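Local coordinates for tyrosine--tRNA ligase (PDB 2CYB), which is a tyrosine--tRNA ligase that attaches L-tyrosine to tRNA(Tyr), first activating the amino acid with ATP to tyrosyl-adenylate and then transferring it to the acceptor end, at residues Ile73-Asn78 against Glu84-Val89; Ser145-Lys148 against Ser154-Ile157; Tyr257-Arg262 against Ile302-Tyr307; Val278-Phe283 against Ala287-Ser292. One frame throughout, in Å; residues are numbered along the deposited sequence.

Contact 1: Ile73-Asn78 against Glu84-Val89. With TYR (tyrosine), chain C.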
loop_
_atom_site.group_PDB
_atom_site.type_symbol
_atom_site.label_atom_id
_atom_site.label_comp_id
_atom_site.label_asym_id
_atom_site.label_seq_id
_atom_site.Cartn_x
_atom_site.Cartn_y
_atom_site.Cartn_z
ATOM N N ILE A 73 11.037 8.646 -1.766
ATOM C CA ILE A 73 10.088 7.563 -2.003
ATOM C C ILE A 73 8.676 8.153 -2.108
ATOM O O ILE A 73 7.894 7.741 -2.958
ATOM C CB ILE A 73 10.118 6.531 -0.871
ATOM C CG1 ILE A 73 11.531 5.946 -0.738
ATOM C CG2 ILE A 73 9.103 5.428 -1.144
ATOM C CD1 ILE A 73 12.054 5.315 -1.995
ATOM N N HIS A 74 8.356 9.119 -1.250
ATOM C CA HIS A 74 7.037 9.750 -1.313
ATOM C C HIS A 74 6.810 10.402 -2.676
ATOM O O HIS A 74 5.723 10.290 -3.259
ATOM C CB HIS A 74 6.871 10.794 -0.207
ATOM C CG HIS A 74 6.529 10.202 1.122
ATOM N ND1 HIS A 74 7.476 9.649 1.957
ATOM C CD2 HIS A 74 5.334 10.030 1.738
ATOM C CE1 HIS A 74 6.880 9.164 3.032
ATOM N NE2 HIS A 74 5.582 9.381 2.924
ATOM N N ALA A 75 7.839 11.079 -3.177
ATOM C CA ALA A 75 7.772 11.734 -4.478
ATOM C C ALA A 75 7.485 10.678 -5.547
ATOM O O ALA A 75 6.709 10.903 -6.479
ATOM C CB ALA A 75 9.094 12.447 -4.774
ATOM N N TYR A 76 8.107 9.516 -5.402
ATOM C CA TYR A 76 7.895 8.446 -6.361
ATOM C C TYR A 76 6.449 7.960 -6.302
ATOM O O TYR A 76 5.796 7.788 -7.329
ATOM C CB TYR A 76 8.815 7.268 -6.064
ATOM C CG TYR A 76 8.626 6.127 -7.031
ATOM C CD1 TYR A 76 9.220 6.155 -8.291
ATOM C CD2 TYR A 76 7.839 5.032 -6.696
ATOM C CE1 TYR A 76 9.035 5.111 -9.193
ATOM C CE2 TYR A 76 7.644 3.984 -7.585
ATOM C CZ TYR A 76 8.249 4.031 -8.832
ATOM O OH TYR A 76 8.084 2.992 -9.712
ATOM N N LEU A 77 5.964 7.724 -5.090
ATOM C CA LEU A 77 4.599 7.240 -4.889
ATOM C C LEU A 77 3.559 8.226 -5.391
ATOM O O LEU A 77 2.447 7.838 -5.766
ATOM C CB LEU A 77 4.341 7.010 -3.407
ATOM C CG LEU A 77 5.163 5.962 -2.671
ATOM C CD1 LEU A 77 4.766 6.005 -1.194
ATOM C CD2 LEU A 77 4.909 4.580 -3.279
ATOM N N ASN A 78 3.917 9.503 -5.368
ATOM C CA ASN A 78 2.998 10.563 -5.787
ATOM C C ASN A 78 3.233 10.969 -7.242
ATOM O O ASN A 78 2.961 12.106 -7.637
ATOM C CB ASN A 78 3.147 11.776 -4.853
ATOM C CG ASN A 78 1.856 12.591 -4.725
ATOM O OD1 ASN A 78 1.829 13.635 -4.065
ATOM N ND2 ASN A 78 0.787 12.116 -5.352
ATOM N N GLU A 84 15.551 7.760 -10.534
ATOM C CA GLU A 84 16.739 8.496 -10.966
ATOM C C GLU A 84 16.495 10.001 -10.997
ATOM O O GLU A 84 17.292 10.783 -10.470
ATOM C CB GLU A 84 17.192 8.042 -12.354
ATOM C CG GLU A 84 17.986 6.749 -12.364
ATOM C CD GLU A 84 18.783 6.567 -13.647
ATOM O OE1 GLU A 84 19.437 5.512 -13.798
ATOM O OE2 GLU A 84 18.759 7.483 -14.502
ATOM N N GLU A 85 15.398 10.402 -11.625
ATOM C CA GLU A 85 15.060 11.813 -11.720
ATOM C C GLU A 85 14.876 12.410 -10.329
ATOM O O GLU A 85 15.351 13.512 -10.044
ATOM C CB GLU A 85 13.784 11.989 -12.535
ATOM C CG GLU A 85 13.867 11.368 -13.919
ATOM C CD GLU A 85 12.562 11.464 -14.677
ATOM O OE1 GLU A 85 11.503 11.145 -14.087
ATOM O OE2 GLU A 85 12.595 11.850 -15.866
ATOM N N ILE A 86 14.196 11.671 -9.459
ATOM C CA ILE A 86 13.945 12.141 -8.102
ATOM C C ILE A 86 15.231 12.261 -7.284
ATOM O O ILE A 86 15.370 13.171 -6.463
ATOM C CB ILE A 86 12.946 11.206 -7.387
ATOM C CG1 ILE A 86 11.581 11.316 -8.080
ATOM C CG2 ILE A 86 12.842 11.566 -5.899
ATOM C CD1 ILE A 86 10.570 10.266 -7.645
ATOM N N ALA A 87 16.173 11.351 -7.510
ATOM C CA ALA A 87 17.438 11.381 -6.786
ATOM C C ALA A 87 18.191 12.677 -7.094
ATOM O O ALA A 87 18.784 13.287 -6.201
ATOM C CB ALA A 87 18.291 10.176 -7.166
ATOM N N GLU A 88 18.159 13.083 -8.361
ATOM C CA GLU A 88 18.828 14.299 -8.814
ATOM C C GLU A 88 18.175 15.555 -8.252
ATOM O O GLU A 88 18.862 16.480 -7.833
ATOM C CB GLU A 88 18.834 14.368 -10.344
ATOM C CG GLU A 88 19.944 13.562 -11.007
ATOM C CD GLU A 88 21.322 14.176 -10.799
ATOM O OE1 GLU A 88 21.759 14.308 -9.634
ATOM O OE2 GLU A 88 21.970 14.529 -11.807
ATOM N N VAL A 89 16.847 15.594 -8.251
ATOM C CA VAL A 89 16.144 16.751 -7.718
ATOM C C VAL A 89 16.392 16.848 -6.216
ATOM O O VAL A 89 16.490 17.942 -5.657
ATOM C CB VAL A 89 14.622 16.653 -7.968
ATOM C CG1 VAL A 89 13.919 17.855 -7.362
ATOM C CG2 VAL A 89 14.343 16.578 -9.459
HETATM N N TYR C . 3.194 15.263 2.325
HETATM C CA TYR C . 4.181 16.367 2.239
HETATM C C TYR C . 3.792 17.368 1.154
HETATM O O TYR C . 4.536 18.346 0.973
HETATM C CB TYR C . 5.572 15.784 1.965
HETATM C CG TYR C . 6.029 14.887 3.090
HETATM C CD1 TYR C . 6.393 13.560 2.858
HETATM C CD2 TYR C . 6.091 15.376 4.401
HETATM C CE1 TYR C . 6.817 12.736 3.916
HETATM C CE2 TYR C . 6.505 14.574 5.450
HETATM C CZ TYR C . 6.870 13.256 5.205
HETATM O OH TYR C . 7.299 12.481 6.253
HETATM O OXT TYR C . 2.740 17.170 0.511
#

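Contact 2: Ser145-Lys148 against Ser154-Ile157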
loop_
_atom_site.group_PDB
_atom_site.type_symbol
_atom_site.label_atom_id
_atom_site.label_comp_id
_atom_site.label_asym_id
_atom_site.label_seq_id
_atom_site.Cartn_x
_atom_site.Cartn_y
_atom_site.Cartn_z
ATOM N N SER A 145 -2.493 14.230 -2.680
ATOM C CA SER A 145 -2.329 13.363 -3.835
ATOM C C SER A 145 -2.352 14.098 -5.171
ATOM O O SER A 145 -3.138 15.025 -5.377
ATOM C CB SER A 145 -3.424 12.291 -3.832
ATOM O OG SER A 145 -3.315 11.444 -4.961
ATOM N N ARG A 146 -1.469 13.687 -6.073
ATOM C CA ARG A 146 -1.429 14.269 -7.406
ATOM C C ARG A 146 -2.755 13.891 -8.082
ATOM O O ARG A 146 -3.222 14.580 -8.985
ATOM C CB ARG A 146 -0.251 13.691 -8.194
ATOM C CG ARG A 146 -0.249 14.035 -9.674
ATOM C CD ARG A 146 0.987 13.469 -10.359
ATOM N NE ARG A 146 0.923 13.554 -11.818
ATOM C CZ ARG A 146 0.050 12.889 -12.573
ATOM N NH1 ARG A 146 -0.843 12.084 -12.011
ATOM N NH2 ARG A 146 0.073 13.025 -13.892
ATOM N N ARG A 147 -3.357 12.792 -7.627
ATOM C CA ARG A 147 -4.627 12.327 -8.175
ATOM C C ARG A 147 -5.743 12.347 -7.137
ATOM O O ARG A 147 -5.811 11.473 -6.273
ATOM C CB ARG A 147 -4.490 10.905 -8.722
ATOM C CG ARG A 147 -3.521 10.774 -9.878
ATOM C CD ARG A 147 -3.764 9.491 -10.651
ATOM N NE ARG A 147 -2.852 9.372 -11.782
ATOM C CZ ARG A 147 -3.060 8.591 -12.835
ATOM N NH1 ARG A 147 -4.160 7.852 -12.909
ATOM N NH2 ARG A 147 -2.165 8.548 -13.815
ATOM N N LYS A 148 -6.627 13.334 -7.229
ATOM C CA LYS A 148 -7.733 13.438 -6.285
ATOM C C LYS A 148 -8.746 12.330 -6.563
ATOM O O LYS A 148 -9.273 11.703 -5.642
ATOM C CB LYS A 148 -8.411 14.804 -6.412
ATOM C CG LYS A 148 -9.368 15.131 -5.276
ATOM C CD LYS A 148 -10.073 16.460 -5.514
ATOM C CE LYS A 148 -10.904 16.873 -4.308
ATOM N NZ LYS A 148 -11.898 15.831 -3.926
ATOM N N SER A 154 -0.323 3.436 -4.640
ATOM C CA SER A 154 0.838 4.088 -4.043
ATOM C C SER A 154 0.443 5.333 -3.247
ATOM O O SER A 154 1.079 5.664 -2.263
ATOM C CB SER A 154 1.859 4.469 -5.119
ATOM O OG SER A 154 1.295 5.361 -6.071
ATOM N N GLN A 155 -0.623 6.010 -3.655
ATOM C CA GLN A 155 -1.026 7.216 -2.948
ATOM C C GLN A 155 -1.782 6.907 -1.654
ATOM O O GLN A 155 -1.971 7.783 -0.810
ATOM C CB GLN A 155 -1.811 8.121 -3.915
ATOM C CG GLN A 155 -0.883 8.698 -4.999
ATOM C CD GLN A 155 -1.572 9.035 -6.316
ATOM O OE1 GLN A 155 -2.488 8.342 -6.751
ATOM N NE2 GLN A 155 -1.102 10.091 -6.972
ATOM N N MET A 156 -2.167 5.647 -1.471
ATOM C CA MET A 156 -2.867 5.240 -0.255
ATOM C C MET A 156 -1.860 4.738 0.782
ATOM O O MET A 156 -2.160 4.677 1.974
ATOM C CB MET A 156 -3.898 4.150 -0.569
ATOM C CG MET A 156 -4.933 4.571 -1.603
ATOM S SD MET A 156 -5.970 5.959 -1.040
ATOM C CE MET A 156 -5.144 7.363 -1.838
ATOM N N ILE A 157 -0.670 4.363 0.316
ATOM C CA ILE A 157 0.402 3.903 1.201
ATOM C C ILE A 157 1.126 5.149 1.740
ATOM O O ILE A 157 1.562 5.183 2.888
ATOM C CB ILE A 157 1.429 3.043 0.426
ATOM C CG1 ILE A 157 0.779 1.736 -0.028
ATOM C CG2 ILE A 157 2.653 2.769 1.297
ATOM C CD1 ILE A 157 1.638 0.952 -1.006
#

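Contact 3: Tyr257-Arg262 against Ile302-Tyr307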
loop_
_atom_site.group_PDB
_atom_site.type_symbol
_atom_site.label_atom_id
_atom_site.label_comp_id
_atom_site.label_asym_id
_atom_site.label_seq_id
_atom_site.Cartn_x
_atom_site.Cartn_y
_atom_site.Cartn_z
ATOM N N TYR A 257 5.074 36.665 5.752
ATOM C CA TYR A 257 5.764 35.388 5.928
ATOM C C TYR A 257 7.239 35.299 5.567
ATOM O O TYR A 257 7.970 34.493 6.149
ATOM C CB TYR A 257 4.991 34.303 5.174
ATOM C CG TYR A 257 3.573 34.148 5.670
ATOM C CD1 TYR A 257 3.315 33.659 6.953
ATOM C CD2 TYR A 257 2.493 34.547 4.889
ATOM C CE1 TYR A 257 2.018 33.582 7.447
ATOM C CE2 TYR A 257 1.193 34.474 5.369
ATOM C CZ TYR A 257 0.962 33.993 6.653
ATOM O OH TYR A 257 -0.314 33.955 7.148
ATOM N N HIS A 258 7.698 36.119 4.629
ATOM C CA HIS A 258 9.099 36.035 4.231
ATOM C C HIS A 258 9.985 37.224 4.576
ATOM O O HIS A 258 11.072 37.059 5.130
ATOM C CB HIS A 258 9.197 35.772 2.719
ATOM C CG HIS A 258 8.393 34.593 2.258
ATOM N ND1 HIS A 258 7.076 34.697 1.864
ATOM C CD2 HIS A 258 8.707 33.278 2.178
ATOM C CE1 HIS A 258 6.612 33.496 1.563
ATOM N NE2 HIS A 258 7.580 32.618 1.747
ATOM N N ILE A 259 9.529 38.426 4.249
ATOM C CA ILE A 259 10.344 39.607 4.481
ATOM C C ILE A 259 10.516 40.036 5.934
ATOM O O ILE A 259 11.644 40.123 6.420
ATOM C CB ILE A 259 9.814 40.787 3.646
ATOM C CG1 ILE A 259 9.715 40.354 2.173
ATOM C CG2 ILE A 259 10.763 41.979 3.768
ATOM C CD1 ILE A 259 8.923 41.308 1.289
ATOM N N LEU A 260 9.418 40.306 6.631
ATOM C CA LEU A 260 9.529 40.732 8.023
ATOM C C LEU A 260 10.251 39.717 8.916
ATOM O O LEU A 260 11.099 40.097 9.726
ATOM C CB LEU A 260 8.145 41.073 8.582
ATOM C CG LEU A 260 7.637 42.423 8.061
ATOM C CD1 LEU A 260 6.157 42.570 8.342
ATOM C CD2 LEU A 260 8.440 43.552 8.710
ATOM N N PRO A 261 9.932 38.417 8.785
ATOM C CA PRO A 261 10.620 37.430 9.629
ATOM C C PRO A 261 12.120 37.377 9.363
ATOM O O PRO A 261 12.910 37.116 10.266
ATOM C CB PRO A 261 9.924 36.121 9.261
ATOM C CG PRO A 261 8.511 36.571 9.014
ATOM C CD PRO A 261 8.731 37.825 8.164
ATOM N N ARG A 262 12.510 37.634 8.121
ATOM C CA ARG A 262 13.915 37.586 7.752
ATOM C C ARG A 262 14.667 38.898 7.909
ATOM O O ARG A 262 15.835 38.898 8.296
ATOM C CB ARG A 262 14.053 37.077 6.315
ATOM C CG ARG A 262 13.743 35.603 6.193
ATOM C CD ARG A 262 13.622 35.141 4.759
ATOM N NE ARG A 262 13.630 33.684 4.696
ATOM C CZ ARG A 262 14.672 32.935 5.049
ATOM N NH1 ARG A 262 15.788 33.509 5.483
ATOM N NH2 ARG A 262 14.597 31.613 4.979
ATOM N N ILE A 302 6.613 47.487 -5.060
ATOM C CA ILE A 302 7.998 47.805 -5.361
ATOM C C ILE A 302 8.920 47.357 -4.235
ATOM O O ILE A 302 9.986 46.783 -4.487
ATOM C CB ILE A 302 8.204 49.322 -5.590
ATOM C CG1 ILE A 302 7.405 49.778 -6.816
ATOM C CG2 ILE A 302 9.688 49.618 -5.789
ATOM C CD1 ILE A 302 7.750 49.022 -8.086
ATOM N N ALA A 303 8.512 47.619 -2.998
ATOM C CA ALA A 303 9.319 47.247 -1.842
ATOM C C ALA A 303 9.404 45.730 -1.679
ATOM O O ALA A 303 10.478 45.186 -1.410
ATOM C CB ALA A 303 8.740 47.890 -0.563
ATOM N N VAL A 304 8.274 45.051 -1.839
ATOM C CA VAL A 304 8.258 43.594 -1.702
ATOM C C VAL A 304 9.166 42.953 -2.759
ATOM O O VAL A 304 9.908 42.019 -2.466
ATOM C CB VAL A 304 6.831 43.038 -1.840
ATOM C CG1 VAL A 304 6.860 41.504 -1.933
ATOM C CG2 VAL A 304 5.994 43.480 -0.649
ATOM N N ALA A 305 9.112 43.464 -3.985
ATOM C CA ALA A 305 9.951 42.927 -5.051
ATOM C C ALA A 305 11.426 43.137 -4.731
ATOM O O ALA A 305 12.254 42.254 -4.962
ATOM C CB ALA A 305 9.599 43.589 -6.394
ATOM N N LYS A 306 11.761 44.311 -4.196
ATOM C CA LYS A 306 13.150 44.606 -3.864
ATOM C C LYS A 306 13.690 43.705 -2.754
ATOM O O LYS A 306 14.799 43.177 -2.857
ATOM C CB LYS A 306 13.301 46.072 -3.447
ATOM C CG LYS A 306 14.704 46.428 -2.987
ATOM C CD LYS A 306 14.804 47.883 -2.551
ATOM C CE LYS A 306 16.200 48.192 -2.032
ATOM N NZ LYS A 306 16.324 49.594 -1.542
ATOM N N TYR A 307 12.920 43.535 -1.685
ATOM C CA TYR A 307 13.373 42.689 -0.592
ATOM C C TYR A 307 13.425 41.220 -1.002
ATOM O O TYR A 307 14.362 40.501 -0.648
ATOM C CB TYR A 307 12.473 42.859 0.629
ATOM C CG TYR A 307 12.829 44.069 1.461
ATOM C CD1 TYR A 307 12.392 45.341 1.102
ATOM C CD2 TYR A 307 13.632 43.941 2.593
ATOM C CE1 TYR A 307 12.744 46.464 1.855
ATOM C CE2 TYR A 307 13.991 45.053 3.349
ATOM C CZ TYR A 307 13.542 46.308 2.977
ATOM O OH TYR A 307 13.883 47.408 3.733
#

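Contact 4: Val278-Phe283 against Ala287-Ser292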
loop_
_atom_site.group_PDB
_atom_site.type_symbol
_atom_site.label_atom_id
_atom_site.label_comp_id
_atom_site.label_asym_id
_atom_site.label_seq_id
_atom_site.Cartn_x
_atom_site.Cartn_y
_atom_site.Cartn_z
ATOM N N VAL A 278 8.799 55.282 4.148
ATOM C CA VAL A 278 8.233 54.894 5.428
ATOM C C VAL A 278 8.799 53.529 5.780
ATOM O O VAL A 278 9.070 52.714 4.894
ATOM C CB VAL A 278 6.692 54.821 5.358
ATOM C CG1 VAL A 278 6.260 53.846 4.265
ATOM C CG2 VAL A 278 6.132 54.408 6.708
ATOM N N GLU A 279 8.992 53.288 7.071
ATOM C CA GLU A 279 9.529 52.016 7.529
ATOM C C GLU A 279 8.533 51.322 8.450
ATOM O O GLU A 279 7.901 51.959 9.300
ATOM C CB GLU A 279 10.851 52.238 8.268
ATOM C CG GLU A 279 11.541 50.961 8.722
ATOM C CD GLU A 279 12.832 51.236 9.477
ATOM O OE1 GLU A 279 12.769 51.876 10.548
ATOM O OE2 GLU A 279 13.909 50.812 9.003
ATOM N N TYR A 280 8.383 50.014 8.271
ATOM C CA TYR A 280 7.474 49.248 9.107
ATOM C C TYR A 280 8.266 48.218 9.890
ATOM O O TYR A 280 8.995 47.409 9.311
ATOM C CB TYR A 280 6.406 48.567 8.257
ATOM C CG TYR A 280 5.524 49.554 7.531
ATOM C CD1 TYR A 280 5.773 49.897 6.201
ATOM C CD2 TYR A 280 4.447 50.158 8.180
ATOM C CE1 TYR A 280 4.972 50.820 5.532
ATOM C CE2 TYR A 280 3.637 51.082 7.522
ATOM C CZ TYR A 280 3.907 51.407 6.198
ATOM O OH TYR A 280 3.115 52.319 5.542
ATOM N N ALA A 281 8.123 48.265 11.210
ATOM C CA ALA A 281 8.835 47.354 12.093
ATOM C C ALA A 281 8.028 46.105 12.419
ATOM O O ALA A 281 8.539 45.180 13.047
ATOM C CB ALA A 281 9.221 48.081 13.380
ATOM N N SER A 282 6.766 46.079 12.010
ATOM C CA SER A 282 5.923 44.918 12.266
ATOM C C SER A 282 4.886 44.811 11.163
ATOM O O SER A 282 4.580 45.796 10.494
ATOM C CB SER A 282 5.216 45.046 13.617
ATOM O OG SER A 282 4.169 45.996 13.544
ATOM N N PHE A 283 4.342 43.616 10.975
ATOM C CA PHE A 283 3.347 43.421 9.939
ATOM C C PHE A 283 2.049 44.113 10.301
ATOM O O PHE A 283 1.359 44.640 9.435
ATOM C CB PHE A 283 3.079 41.929 9.702
ATOM C CG PHE A 283 1.987 41.679 8.708
ATOM C CD1 PHE A 283 0.699 41.381 9.130
ATOM C CD2 PHE A 283 2.230 41.819 7.346
ATOM C CE1 PHE A 283 -0.338 41.231 8.211
ATOM C CE2 PHE A 283 1.198 41.671 6.420
ATOM C CZ PHE A 283 -0.087 41.376 6.856
ATOM N N ALA A 287 0.076 46.315 7.803
ATOM C CA ALA A 287 -1.307 45.978 7.486
ATOM C C ALA A 287 -2.249 47.115 7.851
ATOM O O ALA A 287 -3.175 47.433 7.104
ATOM C CB ALA A 287 -1.720 44.702 8.220
ATOM N N GLU A 288 -2.009 47.724 9.007
ATOM C CA GLU A 288 -2.840 48.828 9.471
ATOM C C GLU A 288 -2.833 49.968 8.455
ATOM O O GLU A 288 -3.883 50.519 8.123
ATOM C CB GLU A 288 -2.332 49.333 10.824
ATOM C CG GLU A 288 -3.407 49.424 11.904
ATOM C CD GLU A 288 -3.907 48.060 12.362
ATOM O OE1 GLU A 288 -4.439 47.301 11.524
ATOM O OE2 GLU A 288 -3.768 47.748 13.567
ATOM N N ASP A 289 -1.649 50.321 7.964
ATOM C CA ASP A 289 -1.526 51.393 6.979
ATOM C C ASP A 289 -2.114 50.997 5.634
ATOM O O ASP A 289 -2.610 51.845 4.889
ATOM C CB ASP A 289 -0.058 51.795 6.806
ATOM C CG ASP A 289 0.318 52.995 7.660
ATOM O OD1 ASP A 289 -0.537 53.458 8.442
ATOM O OD2 ASP A 289 1.462 53.476 7.548
ATOM N N PHE A 290 -2.058 49.704 5.325
ATOM C CA PHE A 290 -2.600 49.204 4.072
ATOM C C PHE A 290 -4.122 49.244 4.150
ATOM O O PHE A 290 -4.805 49.637 3.207
ATOM C CB PHE A 290 -2.145 47.763 3.832
ATOM C CG PHE A 290 -2.390 47.281 2.431
ATOM C CD1 PHE A 290 -1.524 47.635 1.401
ATOM C CD2 PHE A 290 -3.503 46.509 2.133
ATOM C CE1 PHE A 290 -1.765 47.231 0.094
ATOM C CE2 PHE A 290 -3.756 46.098 0.824
ATOM C CZ PHE A 290 -2.882 46.461 -0.197
ATOM N N LYS A 291 -4.643 48.837 5.298
ATOM C CA LYS A 291 -6.072 48.804 5.525
ATOM C C LYS A 291 -6.667 50.213 5.503
ATOM O O LYS A 291 -7.776 50.416 5.011
ATOM C CB LYS A 291 -6.342 48.129 6.872
ATOM C CG LYS A 291 -7.703 47.480 7.005
ATOM C CD LYS A 291 -7.786 46.676 8.300
ATOM C CE LYS A 291 -9.117 45.941 8.421
ATOM N NZ LYS A 291 -9.203 45.124 9.670
ATOM N N SER A 292 -5.921 51.182 6.024
ATOM C CA SER A 292 -6.384 52.569 6.085
ATOM C C SER A 292 -6.189 53.349 4.787
ATOM O O SER A 292 -6.748 54.433 4.615
ATOM C CB SER A 292 -5.668 53.315 7.212
ATOM O OG SER A 292 -4.312 53.568 6.877
#

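Contact 1: Ile73-Asn78 against Glu84-Val89
Ile86 reaches from helix 83-99 to helix 72-77 and meets Ala75 and Tyr76 there. The apolar contact rests on its two methyl groups. Ile86 CD1, at the tip of the longer branch, lies 3.8 Å from Tyr76 CB and 3.9 Å from Ala75 CB, and it comes close to the backbone as well, 3.4 Å from Tyr76 N. The shorter branch ends in Ile86 CG2, 4.0 Å from Ala75 CB. With CG1 anti to the carbonyl carbon (chi1 -66°) and the chain extended beyond it (chi2 169°), Ile86 CD1 is carried outward onto the neighbouring helix. It also stands at the edge of the Tyr76 ring, near its plane, while that ring stacks with Phe83 at the start of helix 83-99.

Aromatic packing occupies another side of helix 72-77, where His74 meets the bound tyrosine. Ligand atom CE1 stands 3.5 Å above the plane of the His74 imidazole, over its centre, and is 3.7 Å from His74 CE1. Tyr158, a tyrosine-binding residue, packs edge-to-face with the same imidazole. Ile73 and Leu77 both pack on Leu126 of the second subunit.

One short helix therefore backs the amino-acid pocket and joins the subunit interface. The contact through Ile86 is apolar van der Waals packing, whereas the side toward the substrate offers the flat face of an imidazole to the tyrosine ring.

Contact 2: Ser145-Lys148 against Ser154-Ile157
Gln155 extends from the first turn of helix 154-168 toward the loop residues Ser145, Arg146 and Arg147. Gln155 CB is 3.8 Å from Ser145 OG, and CG is slightly closer to that hydroxyl. Gln155 CD and NE2 both lie 3.3 Å from Ser145 OG, so the serine oxygen lies alongside the chain as far as the amide. At the tip, Gln155 OE1 is 3.8 Å from Arg147 CB and accepts a hydrogen bond from Met152 N. Gln155 NE2 lies 3.6 Å from Arg147 N and 3.9 Å from Arg146 CB; its weak hydrogen bond goes to Glu79 OE2. Ser145 OG and Gln155 NE2 are close, but the geometry is poor for a hydrogen bond. Ser145 OG instead donates to Arg147 O at 2.8 Å, from above the carbonyl plane, linking the serine side chain to the backbone two residues on. Arg147 crosses Gln155 at about a right angle, its guanidinium 59° from the amide plane, and both Arg146 and Arg147 form salt bridges with Glu79.

The loop after helix 134-140 thus lies against the start of helix 154-168, whose later turns carry the tyrosine-binding residues Tyr158, Gln162 and Asp165. Ser154 OG is hydrogen-bonded to Leu77 O of helix 72-77, and Ile157 packs on Ala129 of the second subunit.

Contact 3: Tyr257-Arg262 against Ile302-Tyr307
Val304 and Tyr307, one helical turn apart on helix 297-319, receive the side chain of Ile259 from helix 250-263. Ala303, just before Val304, touches Ile266 and Val268 of strand 266-268. Val304 meets the end of the isoleucine: Ile259 CD1 is 3.8 Å from Val304 CG1 and equally close to Val304 CA, with Val304 CG2 slightly farther, at 4.1 Å. The methyl consequently rests on the base of the valine and between its branches, the two side chains crossing at about a right angle. Val304 also packs on Ile251 and Ile254, earlier on helix 250-263.

Tyr307 meets both branches. Ile259 CG2 lies 3.7 Å from Tyr307 CD2, approaching the ring obliquely, while Ile259 CD1 is 3.9 Å from Tyr307 CB. CG of Tyr307 is anti to the carbonyl carbon (chi1 -82°), which brings the ring past the isoleucine and leads its far end away. There the hydroxyl is hydrogen-bonded to Val267 N, fixing the polar tip on strand 266-268, and Phe263 packs edge-to-face with the ring. Of the two partners CG2 thus meets Tyr307 alone, while CD1 touches both. Ile259 belongs to a wider pi-type turn at residues 257-259, beside a kink where the nitrogen of Pro261 has no hydrogen to bond back.

Between the two helices Ile266 of strand 266-268 touches Ile259, Ala303 and Tyr307. His258 and Arg262 pack on helix 47-61, which begins within the HIGH region, so helix 250-263 lies between helix 297-319 and helix 47-61.

Contact 4: Val278-Phe283 against Ala287-Ser292
Tyr280 OH donates a hydrogen bond to Asp289 OD2 at 2.8 Å, tying strand 278-280 to helix 283-292. The acceptor uses its anti lone pair, away from the other carboxylate oxygen. Asp289 OD2 sits at the edge of the tyrosine ring, near its plane and 3.2 Å from Tyr280 CE2, and the carboxylate stands almost perpendicular to the ring, 88° between the planes. Asp289 CB lies beside the phenol too, 3.5 Å from Tyr280 OH.

A second point of contact lies at the beginning of the helix. Ala287 CB packs over the face of the Phe283 ring in a CH-pi contact, 4.2 Å from the centroid and 28° off the ring normal; its nearest ring atom is Phe283 CE1, at 3.7 Å. The phenylalanine has CG anti to the backbone N (chi1 176°), which carries the ring forward along the helix to this methyl. Ala287 N also bonds to Phe283 O at 2.7 Å, closing the first helical turn.

This is a strand-turn-helix connection, with Ser282 as the N-cap: its OG is hydrogen-bonded to Glu285 N. Glu285 returns to the turn through OE2, which takes a bond from Ala281 N. The strand is held by its two-stranded antiparallel pairing with 266-268, where Tyr280 bonds to Ile266 through the backbone. Beyond the phenylalanine, Leu252, Lys256 and Leu260 of helix 250-263 pack against its ring.

How the contacts relate
Contacts 1 and 2 lie on one side of the chain's centre, contact 1 in the tyrosine pocket and contact 2 next to it, both touching the second subunit; contacts 3 and 4 lie on the other, away from annotated sites and from that subunit. Contacts 1 and 3 are buried and apolar, each centred on an isoleucine bridging two helices. Contacts 2 and 4 are only partly buried and bring polar groups together, around a glutamine amide in one and a phenol-carboxylate bond in the other. Within each pair the parts touch: Leu77 O packs on Gln155 CG, and Leu260 CD2 on Tyr280 O. Strand 266-268 serves both contacts 3 and 4, whereas contacts 1 and 4 have centres about 42 Å apart.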